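Local coordinates for CMP/dCMP-type deaminase domain-containing protein (Aspergillus oryzae RIB40, PDB 7DRY) that probably deaminates the ribitylated pyrimidine intermediate of riboflavin biosynthesis, as a zinc-dependent enzyme of the cytidine deaminase fold, at residues 4-9 / 95-99. Numbering follows the deposited sequence.
Sequences PHAKYL and MYVTM
Pro4 leads into helix 5-16, whose first turn is set by backbone hydrogen bonds, Tyr8 N to Pro4 O (3.1 Å) and Leu9 N to His5 O (2.9 Å). The helix segment crosses strand 95-97 at -61°, their axes approaching to 8.5 Å, and Tyr96, chi1 near -69° (m), reaches across to fill the gap. His5, also m, brings ND1 to 2.6 Å from Tyr96 OH in a hydrogen bond; that hydroxyl is also hydrogen-bonded to Arg35, and both rings stack on Tyr131. Tyr8 points its CB at the face of the Tyr96 ring, a CH-pi contact 3.5 Å from the centroid, and its own ring forms an offset stack with Tyr96 (centroids 4.5 Å apart, planes at 18°), while its hydroxyl hydrogen-bonds to Asp45. In this alpha/beta/alpha CDA fold, the contact lays the N-terminal helix on the face of central strand 91-97 remote from the zinc; Val97, its CB directed away from the helix, lies near Glu63. Leu9 (mt) places CD2 3.4 Å from Val97 O. Tyr96 and Val97 are extended, but Thr98 takes helical angles (-65/-40), turning the chain where Leu9 O meets Thr98 CG2 at 4.0 Å.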
# COMPACT_ATOMS: atom_id res chain seq x y z
N PRO A 4 -12.80 9.34 6.76
CA PRO A 4 -11.39 9.67 6.96
C PRO A 4 -10.47 9.21 5.84
O PRO A 4 -9.26 9.46 5.91
CB PRO A 4 -11.05 8.91 8.25
CG PRO A 4 -11.85 7.68 8.12
CD PRO A 4 -13.17 8.16 7.57
N HIS A 5 -11.01 8.53 4.83
CA HIS A 5 -10.16 7.84 3.87
C HIS A 5 -9.36 8.82 3.02
O HIS A 5 -8.18 8.58 2.76
CB HIS A 5 -11.00 6.92 2.98
CG HIS A 5 -11.88 6.01 3.77
ND1 HIS A 5 -11.43 5.30 4.86
CD2 HIS A 5 -13.19 5.69 3.63
CE1 HIS A 5 -12.42 4.59 5.36
NE2 HIS A 5 -13.50 4.81 4.63
N ALA A 6 -9.99 9.92 2.60
CA ALA A 6 -9.27 10.91 1.82
C ALA A 6 -8.10 11.50 2.60
O ALA A 6 -7.01 11.70 2.05
CB ALA A 6 -10.23 12.02 1.37
N LYS A 7 -8.30 11.76 3.89
CA LYS A 7 -7.21 12.32 4.69
C LYS A 7 -6.06 11.33 4.83
O LYS A 7 -4.89 11.72 4.70
CB LYS A 7 -7.72 12.76 6.07
CG LYS A 7 -6.64 13.47 6.89
CD LYS A 7 -7.08 13.71 8.33
CE LYS A 7 -6.01 14.47 9.11
NZ LYS A 7 -4.74 14.64 8.34
N TYR A 8 -6.37 10.06 5.07
CA TYR A 8 -5.31 9.06 5.12
C TYR A 8 -4.56 8.99 3.80
O TYR A 8 -3.33 8.86 3.78
CB TYR A 8 -5.88 7.68 5.46
CG TYR A 8 -6.05 7.44 6.94
CD1 TYR A 8 -4.94 7.37 7.79
CD2 TYR A 8 -7.31 7.29 7.51
CE1 TYR A 8 -5.08 7.15 9.13
CE2 TYR A 8 -7.47 7.08 8.87
CZ TYR A 8 -6.35 7.00 9.68
OH TYR A 8 -6.48 6.78 11.03
N LEU A 9 -5.28 9.09 2.67
CA LEU A 9 -4.58 9.01 1.39
C LEU A 9 -3.71 10.23 1.16
O LEU A 9 -2.63 10.11 0.56
CB LEU A 9 -5.56 8.78 0.25
CG LEU A 9 -6.09 7.34 0.22
CD1 LEU A 9 -7.11 7.21 -0.89
CD2 LEU A 9 -4.97 6.30 0.05
N MET A 95 -4.87 -1.20 5.43
CA MET A 95 -3.76 -0.49 4.81
C MET A 95 -4.27 0.51 3.79
O MET A 95 -5.05 0.15 2.90
CB MET A 95 -2.76 -1.45 4.17
CG MET A 95 -1.51 -0.72 3.66
SD MET A 95 -0.30 -1.78 2.85
CE MET A 95 0.54 -2.46 4.29
N TYR A 96 -3.85 1.76 3.94
CA TYR A 96 -4.03 2.78 2.92
C TYR A 96 -2.76 2.86 2.09
O TYR A 96 -1.64 2.76 2.61
CB TYR A 96 -4.27 4.14 3.58
CG TYR A 96 -5.60 4.25 4.28
CD1 TYR A 96 -5.74 3.87 5.62
CD2 TYR A 96 -6.72 4.73 3.61
CE1 TYR A 96 -6.97 3.97 6.27
CE2 TYR A 96 -7.95 4.83 4.24
CZ TYR A 96 -8.07 4.46 5.57
OH TYR A 96 -9.28 4.56 6.20
N VAL A 97 -2.92 3.02 0.78
CA VAL A 97 -1.78 3.12 -0.12
C VAL A 97 -2.22 3.94 -1.32
O VAL A 97 -3.37 3.83 -1.75
CB VAL A 97 -1.26 1.71 -0.48
CG1 VAL A 97 -2.35 0.86 -1.08
CG2 VAL A 97 -0.06 1.76 -1.40
N THR A 98 -1.33 4.80 -1.84
CA THR A 98 -1.81 5.71 -2.88
C THR A 98 -2.24 4.96 -4.13
O THR A 98 -3.26 5.30 -4.74
CB THR A 98 -0.81 6.83 -3.20
OG1 THR A 98 0.43 6.26 -3.63
CG2 THR A 98 -0.58 7.73 -1.99
N MET A 99 -1.49 3.93 -4.53
CA MET A 99 -1.80 3.17 -5.73
C MET A 99 -2.17 1.73 -5.38
O MET A 99 -1.80 1.22 -4.32
CB MET A 99 -0.60 3.18 -6.69
CG MET A 99 -0.18 4.59 -7.12
SD MET A 99 1.07 4.61 -8.41
CE MET A 99 0.11 4.12 -9.85